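Local coordinates for protein rutinosidase (Aspergillus niger, PDB 6I1A) that hydrolyses beta-glycosidic bonds as a secreted family 5 glycoside hydrolase, a rutinosidase also classed as an exo-1,3-beta-glucanase, at residues Met273-Glu278 with Ile306-Asn311. Residues are numbered along the deposited sequence; the frame is centred on the assembly and turned at random.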
ATOM      1  N   MET A 273      -6.595  -4.644   3.550  1.00 16.26           N
ATOM      2  CA  MET A 273      -7.095  -3.760   2.490  1.00 17.23           C
ATOM      3  C   MET A 273      -8.620  -3.897   2.458  1.00 14.59           C
ATOM      4  O   MET A 273      -9.172  -4.829   2.975  1.00 14.96           O
ATOM      5  CB  MET A 273      -6.475  -4.095   1.126  1.00 18.19           C
ATOM      6  CG  MET A 273      -6.840  -5.472   0.659  1.00 17.47           C
ATOM      7  SD  MET A 273      -5.880  -6.033  -0.785  1.00 17.18           S
ATOM      8  CE  MET A 273      -4.327  -6.412   0.012  1.00 19.01           C
ATOM      9  N   ASP A 274      -9.244  -2.958   1.761  1.00 14.55           N
ATOM     10  CA  ASP A 274     -10.716  -2.922   1.610  1.00 14.66           C
ATOM     11  C   ASP A 274     -11.154  -3.731   0.399  1.00 15.57           C
ATOM     12  O   ASP A 274     -12.070  -3.338  -0.379  1.00 15.08           O
ATOM     13  CB  ASP A 274     -11.135  -1.468   1.567  1.00 15.46           C
ATOM     14  CG  ASP A 274     -10.951  -0.765   2.902  1.00 16.77           C
ATOM     15  OD1 ASP A 274     -11.222  -1.430   3.919  1.00 19.32           O
ATOM     16  OD2 ASP A 274     -10.546   0.381   2.866  1.00 15.94           O
ATOM     17  N   SER A 275     -10.552  -4.908   0.212  1.00 13.71           N
ATOM     18  CA  SER A 275     -10.939  -5.797  -0.871  1.00 13.17           C
ATOM     19  C   SER A 275     -12.230  -6.574  -0.542  1.00 12.77           C
ATOM     20  O   SER A 275     -12.447  -6.941   0.626  1.00 13.99           O
ATOM     21  CB  SER A 275      -9.840  -6.732  -1.221  1.00 13.72           C
ATOM     22  OG  SER A 275      -9.511  -7.519  -0.107  1.00 14.58           O
ATOM     23  N   SER A 276     -12.997  -6.853  -1.581  1.00 13.49           N
ATOM     24  CA  SER A 276     -14.184  -7.712  -1.503  1.00 13.68           C
ATOM     25  C   SER A 276     -14.186  -8.665  -2.685  1.00 13.62           C
ATOM     26  O   SER A 276     -13.464  -8.450  -3.677  1.00 13.33           O
ATOM     27  CB  SER A 276     -15.453  -6.855  -1.526  1.00 14.73           C
ATOM     28  OG  SER A 276     -15.564  -6.205  -2.780  1.00 15.60           O
ATOM     29  N   SER A 277     -15.088  -9.661  -2.695  1.00 14.15           N
ATOM     30  CA  SER A 277     -15.226 -10.448  -3.924  1.00 14.71           C
ATOM     31  C   SER A 277     -15.670  -9.575  -5.102  1.00 14.65           C
ATOM     32  O   SER A 277     -15.239  -9.791  -6.231  1.00 14.75           O
ATOM     33  CB  SER A 277     -16.094 -11.630  -3.776  1.00 14.91           C
ATOM     34  OG  SER A 277     -15.606 -12.537  -2.790  1.00 15.36           O
ATOM     35  N   GLU A 278     -16.552  -8.598  -4.836  1.00 15.51           N
ATOM     36  CA  GLU A 278     -17.087  -7.753  -5.912  1.00 15.71           C
ATOM     37  C   GLU A 278     -15.983  -6.924  -6.543  1.00 14.85           C
ATOM     38  O   GLU A 278     -15.970  -6.796  -7.777  1.00 15.42           O
ATOM     39  CB  GLU A 278     -18.190  -6.840  -5.364  1.00 19.49           C
ATOM     40  CG  GLU A 278     -18.838  -5.980  -6.443  1.00 25.45           C
ATOM     41  CD  GLU A 278     -19.513  -6.812  -7.531  1.00 31.74           C
ATOM     42  OE1 GLU A 278     -20.164  -7.776  -7.153  1.00 39.51           O
ATOM     43  OE2 GLU A 278     -19.267  -6.578  -8.756  1.00 48.62           O
ATOM     44  N   ILE A 306      -7.778 -15.868  -4.453  1.00 12.86           N
ATOM     45  CA  ILE A 306      -8.949 -14.943  -4.604  1.00 12.63           C
ATOM     46  C   ILE A 306      -9.597 -14.561  -3.291  1.00 13.83           C
ATOM     47  O   ILE A 306     -10.565 -13.757  -3.361  1.00 13.28           O
ATOM     48  CB  ILE A 306      -9.990 -15.522  -5.573  1.00 12.83           C
ATOM     49  CG1 ILE A 306     -10.597 -16.807  -5.069  1.00 14.32           C
ATOM     50  CG2 ILE A 306      -9.428 -15.618  -6.948  1.00 13.70           C
ATOM     51  CD1 ILE A 306     -11.917 -17.140  -5.800  1.00 14.29           C
ATOM     52  N   GLN A 307      -9.206 -15.048  -2.119  1.00 12.66           N
ATOM     53  CA  GLN A 307      -9.866 -14.608  -0.880  1.00 12.90           C
ATOM     54  C   GLN A 307      -9.644 -13.121  -0.678  1.00 13.72           C
ATOM     55  O   GLN A 307      -8.490 -12.610  -0.725  1.00 13.69           O
ATOM     56  CB  GLN A 307      -9.384 -15.384   0.328  1.00 13.38           C
ATOM     57  CG  GLN A 307     -10.130 -14.935   1.600  1.00 14.01           C
ATOM     58  CD  GLN A 307      -9.636 -15.548   2.879  1.00 15.37           C
ATOM     59  OE1 GLN A 307      -9.030 -16.636   2.888  1.00 15.27           O
ATOM     60  NE2 GLN A 307      -9.905 -14.877   3.991  1.00 17.67           N
ATOM     61  N   ALA A 308     -10.759 -12.394  -0.487  1.00 13.79           N
ATOM     62  CA  ALA A 308     -10.748 -10.960  -0.116  1.00 13.74           C
ATOM     63  C   ALA A 308     -10.780 -10.739   1.397  1.00 13.53           C
ATOM     64  O   ALA A 308     -11.007 -11.672   2.181  1.00 14.95           O
ATOM     65  CB  ALA A 308     -11.941 -10.313  -0.782  1.00 14.62           C
ATOM     66  N   THR A 309     -10.514  -9.508   1.829  1.00 14.27           N
ATOM     67  CA  THR A 309     -10.507  -9.176   3.256  1.00 14.27           C
ATOM     68  C   THR A 309     -11.942  -9.156   3.795  1.00 17.44           C
ATOM     69  O   THR A 309     -12.163  -9.653   4.916  1.00 17.92           O
ATOM     70  CB  THR A 309      -9.777  -7.861   3.491  1.00 14.90           C
ATOM     71  OG1 THR A 309      -8.398  -8.002   3.086  1.00 15.60           O
ATOM     72  CG2 THR A 309      -9.823  -7.467   4.954  1.00 16.53           C
ATOM     73  N   TYR A 310     -12.861  -8.657   2.996  1.00 16.15           N
ATOM     74  CA  TYR A 310     -14.275  -8.547   3.415  1.00 16.45           C
ATOM     75  C   TYR A 310     -15.178  -9.157   2.363  1.00 17.42           C
ATOM     76  O   TYR A 310     -14.873  -9.298   1.190  1.00 16.36           O
ATOM     77  CB  TYR A 310     -14.624  -7.055   3.538  1.00 16.89           C
ATOM     78  CG  TYR A 310     -13.816  -6.265   4.509  1.00 18.84           C
ATOM     79  CD1 TYR A 310     -14.044  -6.363   5.877  1.00 21.29           C
ATOM     80  CD2 TYR A 310     -12.721  -5.506   4.124  1.00 18.80           C
ATOM     81  CE1 TYR A 310     -13.289  -5.664   6.807  1.00 21.97           C
ATOM     82  CE2 TYR A 310     -11.967  -4.788   5.047  1.00 18.74           C
ATOM     83  CZ  TYR A 310     -12.218  -4.887   6.405  1.00 21.42           C
ATOM     84  OH  TYR A 310     -11.467  -4.147   7.299  1.00 23.51           O
ATOM     85  N   ASN A 311     -16.406  -9.491   2.796  1.00 17.66           N
ATOM     86  CA  ASN A 311     -17.519  -9.795   1.870  1.00 18.73           C
ATOM     87  C   ASN A 311     -17.070 -10.751   0.766  1.00 16.24           C
ATOM     88  O   ASN A 311     -17.274 -10.486  -0.419  1.00 17.71           O
ATOM     89  CB  ASN A 311     -18.059  -8.511   1.220  1.00 19.11           C
ATOM     90  CG  ASN A 311     -18.654  -7.559   2.232  1.00 25.93           C
ATOM     91  OD1 ASN A 311     -18.938  -7.942   3.351  1.00 33.53           O
ATOM     92  ND2 ASN A 311     -18.790  -6.305   1.851  1.00 35.42           N
TER
HETATM   93  O   HOH W   1      -9.572  -2.389   5.980  1.00 28.35           O
HETATM   94  O   HOH W   2     -13.247 -13.958  -2.852  1.00 13.87           O
HETATM   95  O   HOH W   3     -18.348  -8.899  -2.490  1.00 19.67           O
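The carbonyl oxygen of Asn311 is gripped twice: Ser277 N donates to it over 3.3 Å, nearly straight but from above the carbonyl plane, and so does a water that accepts from Glu278 N. One residue before Asn311, Tyr310 N donates to Ser275 O at 3.0 Å, almost in line with the C=O bond. Between these, Ser276 CA lies 3.2 Å from Tyr310 O, a CA-H...O contact, and the small methyl of Ala308 lets the backbones close in, its CB 3.4 Å from Ser276 C. In the family 5 TIM barrel, this contact ties the loop between strand 261-269 and helix 280-290 to the C-terminal end of the neighbouring parallel strand 299-308 and the turn after it. The hydroxyls of Ser275 and Thr309 both bond to Tyr269 O, short donors suited to a backbone acceptor ending strand 261-269. With Tyr310 CG beside its backbone N (chi1 -59°), the ring lies alongside Asp274, CE2 3.6 Å from Asp274 OD1, carboxylate and ring planes 33° apart. One water joins Asp274 OD1 to Tyr310 OH; Asp274 OD2 salt-bridges Lys246 of the second subunit. Ser277 OG, hydrogen-bonded to Thr313 N, also donates to a water that donates to Ile306 O at 2.7 Å.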